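Local coordinates for chemotaxis operon protein (CheX) (Borrelia burgdorferi, PDB 3HZH), which probably acts as a chemotaxis phosphatase, removing the phosphoryl group from the phosphorylated response regulator CheY, at residues B[16-19]-B[20-24]; B[105-108]-B[109-112]. All blocks are in the same frame, centred on the assembly; numbering follows the deposited sequence.

Contact 1. Residues B[16-19]-B[20-24]; sequences YIEP and FLDAA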
ATOM      1  N   TYR B  16     -21.082  -3.085  -5.341  1.00 44.01           N
ATOM      2  CA  TYR B  16     -19.633  -3.242  -5.264  1.00 38.51           C
ATOM      3  C   TYR B  16     -19.003  -4.169  -6.304  1.00 35.32           C
ATOM      4  O   TYR B  16     -17.786  -4.153  -6.495  1.00 32.46           O
ATOM      5  CB  TYR B  16     -19.262  -3.779  -3.892  1.00 36.69           C
ATOM      6  CG  TYR B  16     -19.809  -5.166  -3.676  1.00 38.73           C
ATOM      7  CD1 TYR B  16     -21.158  -5.366  -3.375  1.00 40.05           C
ATOM      8  CD2 TYR B  16     -18.998  -6.289  -3.846  1.00 38.12           C
ATOM      9  CE1 TYR B  16     -21.684  -6.648  -3.250  1.00 38.84           C
ATOM     10  CE2 TYR B  16     -19.515  -7.574  -3.725  1.00 39.19           C
ATOM     11  CZ  TYR B  16     -20.856  -7.746  -3.426  1.00 39.40           C
ATOM     12  OH  TYR B  16     -21.380  -9.015  -3.309  1.00 41.71           O
ATOM     13  N   ILE B  17     -19.816  -4.990  -6.958  1.00 33.80           N
ATOM     14  CA  ILE B  17     -19.296  -5.931  -7.944  1.00 32.08           C
ATOM     15  C   ILE B  17     -18.410  -5.293  -9.011  1.00 31.23           C
ATOM     16  O   ILE B  17     -17.270  -5.714  -9.209  1.00 29.79           O
ATOM     17  CB  ILE B  17     -20.437  -6.710  -8.637  1.00 30.74           C
ATOM     18  CG1 ILE B  17     -21.199  -7.541  -7.604  1.00 32.35           C
ATOM     19  CG2 ILE B  17     -19.864  -7.647  -9.691  1.00 34.15           C
ATOM     20  CD1 ILE B  17     -20.352  -8.624  -6.928  1.00 33.28           C
ATOM     21  N   GLU B  18     -18.918  -4.280  -9.702  1.00 31.21           N
ATOM     22  CA  GLU B  18     -18.123  -3.643 -10.741  1.00 30.79           C
ATOM     23  C   GLU B  18     -16.919  -2.912 -10.158  1.00 29.07           C
ATOM     24  O   GLU B  18     -15.818  -3.014 -10.690  1.00 27.05           O
ATOM     25  CB  GLU B  18     -19.001  -2.717 -11.584  1.00 33.13           C
ATOM     26  CG  GLU B  18     -18.281  -2.051 -12.736  1.00 36.03           C
ATOM     27  CD  GLU B  18     -19.262  -1.514 -13.757  1.00 39.55           C
ATOM     28  OE1 GLU B  18     -20.310  -0.999 -13.325  1.00 41.06           O
ATOM     29  OE2 GLU B  18     -18.991  -1.592 -14.975  1.00 36.63           O
ATOM     30  N   PRO B  19     -17.111  -2.144  -9.070  1.00 29.31           N
ATOM     31  CA  PRO B  19     -15.977  -1.437  -8.465  1.00 28.69           C
ATOM     32  C   PRO B  19     -14.877  -2.443  -8.095  1.00 26.50           C
ATOM     33  O   PRO B  19     -13.693  -2.201  -8.330  1.00 26.49           O
ATOM     34  CB  PRO B  19     -16.609  -0.787  -7.238  1.00 29.36           C
ATOM     35  CG  PRO B  19     -18.002  -0.465  -7.749  1.00 30.64           C
ATOM     36  CD  PRO B  19     -18.348  -1.822  -8.340  1.00 29.82           C
ATOM     37  N   PHE B  20     -15.279  -3.579  -7.537  1.00 24.14           N
ATOM     38  CA  PHE B  20     -14.328  -4.619  -7.149  1.00 27.16           C
ATOM     39  C   PHE B  20     -13.541  -5.175  -8.341  1.00 25.36           C
ATOM     40  O   PHE B  20     -12.313  -5.247  -8.299  1.00 24.94           O
ATOM     41  CB  PHE B  20     -15.046  -5.771  -6.448  1.00 28.91           C
ATOM     42  CG  PHE B  20     -14.135  -6.899  -6.060  1.00 31.71           C
ATOM     43  CD1 PHE B  20     -13.141  -6.714  -5.105  1.00 31.48           C
ATOM     44  CD2 PHE B  20     -14.253  -8.146  -6.671  1.00 33.90           C
ATOM     45  CE1 PHE B  20     -12.277  -7.751  -4.764  1.00 34.20           C
ATOM     46  CE2 PHE B  20     -13.393  -9.191  -6.337  1.00 33.13           C
ATOM     47  CZ  PHE B  20     -12.404  -8.991  -5.381  1.00 32.49           C
ATOM     48  N   LEU B  21     -14.249  -5.584  -9.395  1.00 24.08           N
ATOM     49  CA  LEU B  21     -13.593  -6.120 -10.580  1.00 23.61           C
ATOM     50  C   LEU B  21     -12.649  -5.080 -11.181  1.00 24.40           C
ATOM     51  O   LEU B  21     -11.527  -5.409 -11.575  1.00 25.02           O
ATOM     52  CB  LEU B  21     -14.624  -6.562 -11.627  1.00 26.89           C
ATOM     53  CG  LEU B  21     -15.510  -7.764 -11.281  1.00 27.29           C
ATOM     54  CD1 LEU B  21     -16.523  -8.008 -12.401  1.00 30.57           C
ATOM     55  CD2 LEU B  21     -14.642  -8.998 -11.080  1.00 30.74           C
ATOM     56  N   ASP B  22     -13.091  -3.828 -11.242  1.00 23.95           N
ATOM     57  CA  ASP B  22     -12.248  -2.767 -11.788  1.00 24.69           C
ATOM     58  C   ASP B  22     -10.991  -2.546 -10.941  1.00 25.20           C
ATOM     59  O   ASP B  22      -9.890  -2.376 -11.470  1.00 21.25           O
ATOM     60  CB  ASP B  22     -13.012  -1.438 -11.877  1.00 29.86           C
ATOM     61  CG  ASP B  22     -14.198  -1.495 -12.832  1.00 35.89           C
ATOM     62  OD1 ASP B  22     -14.101  -2.172 -13.876  1.00 36.44           O
ATOM     63  OD2 ASP B  22     -15.221  -0.837 -12.551  1.00 39.21           O
ATOM     64  N   ALA B  23     -11.155  -2.545  -9.623  1.00 24.88           N
ATOM     65  CA  ALA B  23     -10.014  -2.327  -8.739  1.00 24.26           C
ATOM     66  C   ALA B  23      -9.004  -3.473  -8.801  1.00 23.67           C
ATOM     67  O   ALA B  23      -7.806  -3.240  -8.906  1.00 24.96           O
ATOM     68  CB  ALA B  23     -10.491  -2.127  -7.306  1.00 24.60           C
ATOM     69  N   ALA B  24      -9.487  -4.706  -8.746  1.00 23.83           N
ATOM     70  CA  ALA B  24      -8.597  -5.860  -8.781  1.00 24.93           C
ATOM     71  C   ALA B  24      -7.794  -5.938 -10.076  1.00 25.21           C
ATOM     72  O   ALA B  24      -6.568  -6.061 -10.047  1.00 23.97           O
ATOM     73  CB  ALA B  24      -9.396  -7.141  -8.590  1.00 23.01           C
TER

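Contact 2. Residues B[105-108]-B[109-112]; sequences LTEV and GNII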
ATOM      1  N   LEU B 105       3.160  -9.040  -1.182  1.00 22.22           N
ATOM      2  CA  LEU B 105       1.801  -9.490  -1.484  1.00 23.05           C
ATOM      3  C   LEU B 105       0.738  -8.804  -0.623  1.00 24.82           C
ATOM      4  O   LEU B 105      -0.351  -8.481  -1.120  1.00 23.39           O
ATOM      5  CB  LEU B 105       1.697 -11.011  -1.338  1.00 24.73           C
ATOM      6  CG  LEU B 105       2.657 -11.818  -2.216  1.00 28.82           C
ATOM      7  CD1 LEU B 105       2.346 -13.304  -2.074  1.00 30.64           C
ATOM      8  CD2 LEU B 105       2.524 -11.378  -3.664  1.00 28.61           C
ATOM      9  N   THR B 106       1.032  -8.576   0.658  1.00 23.65           N
ATOM     10  CA  THR B 106       0.056  -7.898   1.512  1.00 24.04           C
ATOM     11  C   THR B 106      -0.136  -6.464   1.025  1.00 24.00           C
ATOM     12  O   THR B 106      -1.233  -5.924   1.115  1.00 24.29           O
ATOM     13  CB  THR B 106       0.475  -7.872   3.016  1.00 25.63           C
ATOM     14  OG1 THR B 106       1.765  -7.257   3.160  1.00 25.02           O
ATOM     15  CG2 THR B 106       0.501  -9.284   3.590  1.00 27.11           C
ATOM     16  N   GLU B 107       0.920  -5.849   0.495  1.00 22.30           N
ATOM     17  CA  GLU B 107       0.804  -4.479  -0.004  1.00 22.81           C
ATOM     18  C   GLU B 107      -0.049  -4.473  -1.270  1.00 21.86           C
ATOM     19  O   GLU B 107      -0.772  -3.507  -1.533  1.00 20.38           O
ATOM     20  CB  GLU B 107       2.184  -3.863  -0.301  1.00 23.87           C
ATOM     21  CG  GLU B 107       2.110  -2.475  -0.922  1.00 23.71           C
ATOM     22  CD  GLU B 107       1.730  -1.377   0.058  1.00 27.85           C
ATOM     23  OE1 GLU B 107       0.951  -1.651   0.995  1.00 27.29           O
ATOM     24  OE2 GLU B 107       2.187  -0.226  -0.125  1.00 25.49           O
ATOM     25  N   VAL B 108       0.038  -5.539  -2.063  1.00 20.43           N
ATOM     26  CA  VAL B 108      -0.789  -5.626  -3.264  1.00 21.60           C
ATOM     27  C   VAL B 108      -2.247  -5.665  -2.789  1.00 22.82           C
ATOM     28  O   VAL B 108      -3.112  -5.001  -3.359  1.00 21.70           O
ATOM     29  CB  VAL B 108      -0.503  -6.911  -4.093  1.00 20.93           C
ATOM     30  CG1 VAL B 108      -1.564  -7.075  -5.179  1.00 18.86           C
ATOM     31  CG2 VAL B 108       0.893  -6.829  -4.752  1.00 21.34           C
ATOM     32  N   GLY B 109      -2.501  -6.444  -1.740  1.00 23.38           N
ATOM     33  CA  GLY B 109      -3.848  -6.561  -1.195  1.00 24.72           C
ATOM     34  C   GLY B 109      -4.350  -5.219  -0.694  1.00 24.77           C
ATOM     35  O   GLY B 109      -5.484  -4.815  -0.969  1.00 24.30           O
ATOM     36  N   ASN B 110      -3.486  -4.532   0.045  1.00 22.36           N
ATOM     37  CA  ASN B 110      -3.783  -3.217   0.588  1.00 22.29           C
ATOM     38  C   ASN B 110      -4.150  -2.219  -0.518  1.00 22.50           C
ATOM     39  O   ASN B 110      -5.076  -1.405  -0.367  1.00 21.55           O
ATOM     40  CB  ASN B 110      -2.566  -2.697   1.361  1.00 22.46           C
ATOM     41  CG  ASN B 110      -2.749  -1.270   1.828  1.00 24.39           C
ATOM     42  OD1 ASN B 110      -1.862  -0.429   1.622  1.00 22.08           O
ATOM     43  ND2 ASN B 110      -3.867  -0.987   2.471  1.00 23.96           N
ATOM     44  N   ILE B 111      -3.433  -2.283  -1.633  1.00 20.94           N
ATOM     45  CA  ILE B 111      -3.699  -1.354  -2.722  1.00 22.43           C
ATOM     46  C   ILE B 111      -4.998  -1.683  -3.448  1.00 22.58           C
ATOM     47  O   ILE B 111      -5.754  -0.776  -3.800  1.00 21.33           O
ATOM     48  CB  ILE B 111      -2.488  -1.294  -3.684  1.00 25.02           C
ATOM     49  CG1 ILE B 111      -1.260  -0.822  -2.884  1.00 22.95           C
ATOM     50  CG2 ILE B 111      -2.764  -0.326  -4.845  1.00 23.11           C
ATOM     51  CD1 ILE B 111       0.063  -0.894  -3.635  1.00 23.59           C
ATOM     52  N   ILE B 112      -5.270  -2.971  -3.662  1.00 22.38           N
ATOM     53  CA  ILE B 112      -6.517  -3.365  -4.314  1.00 20.42           C
ATOM     54  C   ILE B 112      -7.673  -2.907  -3.417  1.00 22.29           C
ATOM     55  O   ILE B 112      -8.578  -2.211  -3.867  1.00 21.34           O
ATOM     56  CB  ILE B 112      -6.614  -4.897  -4.501  1.00 21.89           C
ATOM     57  CG1 ILE B 112      -5.579  -5.366  -5.537  1.00 21.01           C
ATOM     58  CG2 ILE B 112      -8.029  -5.283  -4.911  1.00 19.45           C
ATOM     59  CD1 ILE B 112      -5.517  -6.893  -5.727  1.00 20.50           C
TER

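Contact 1. Residues B[16-19]-B[20-24]
Leu-21 folds back over the carbonyl of Ile-17, one turn earlier, with its CG 3.4 Å from Ile-17 O. Beyond that oxygen the two side chains meet only loosely, Leu-21 CD1 standing 4.3 Å from Ile-17 CG2. On the outward side Asp-22 and Glu-18, also four apart, bring two acceptors together. With CG beside its own backbone N (chi1 -63°), Asp-22 turns its carboxylate back over the preceding turn: OD2 lies 3.3 Å from Glu-18 CG and 2.9 Å from Glu-18 O. Glu-18 is extended, and its OE2 lies 4.5 Å from Asp-22 OD2, two like charges near each other but not in contact; both sit near the N-terminal end of the helix, whose dipole would probably ease their repulsion. Pro-19 brings no amide hydrogen, which costs nothing in a first turn, while its carbonyl accepts from Ala-23 N at 2.9 Å. The backbone series begins where Phe-20 N bonds to Tyr-16 O at 2.8 Å, closing the opening turn of an amphipathic alpha-helix. Its exposed edge carries Ile-17, Glu-18 and Asp-22. On the inward side Phe-20 and Tyr-16 rest on strand 161-168, and Phe-20 and Leu-21 both touch Val-152 of strand 149-155, while Pro-19 and Ala-23 pack against Phe-116 of helix 97-118.

Contact 2. Residues B[105-108]-B[109-112]
Midway along helix 97-118, the N-H of Gly-109 bonds to Leu-105 O (N to O 3.0 Å), one of the i to i+4 bonds of the helix. Next, Asn-110 bonds from its backbone N to Thr-106 O; the hydroxyl of Thr-106 is itself tied back to Ala-102 O. The side chain of Asn-110 runs alongside that of Glu-107 and points the same way, with amide and carboxylate planes 27° apart and Asn-110 CB 3.7 Å from Glu-107 OE1. Glu-107 reaches this place by bending at its second torsion (chi2 75°). Outside these two segments, a different protein chain grips its OE2 through a basic side chain, as a salt bridge, and a polar one, as a hydrogen bond. Asn-110 packs on a modified residue of that chain, and its side chain is about 4 Å from a bound magnesium ion. A glutamate and an asparagine three residues apart match the ExxN signature of CheC-like phosphatases, and the pair probably belongs to the surface that engages the phosphorylation site of CheY. Ile-111 then crosses Glu-107 at a slant: its CG1 presses to 3.0 Å from Glu-107 O, a tight fit, and its CD1 reaches 3.7 Å from Glu-107 CG. Last comes Ile-112, side by side with Val-108, its CD1 4.0 Å from Val-108 CG1 and its CG1 3.3 Å from Val-108 O. Leu-105 and Ile-112 touch strand 66-72, Thr-106 and Asn-110 strand 127-135; Val-108, Ile-111 and Ile-112 meet helix 17-31, and Leu-105 and Val-108 meet helix 74-85.

How the contacts relate
Contacts 1 and 2 lie on two different helices, 17-31 and 97-118, that pack against each other beside the antiparallel sheet; each spans about two turns, and their centres are about 15 Å apart. They touch through small groups: Ala-23 CB lies 3.9 Å from Ile-112 O, and Ala-24 CA is 4.0 Å from Ile-112 CG2. The small side chains of Ala-23 and Ala-24 are consistent with this close approach. Their surroundings differ. Contact 2 carries Glu-107 and Asn-110 to the other protein chain, with a magnesium ion about 4 Å from the Asn-110 side chain, whereas no other protein chain of the assembly touches contact 1.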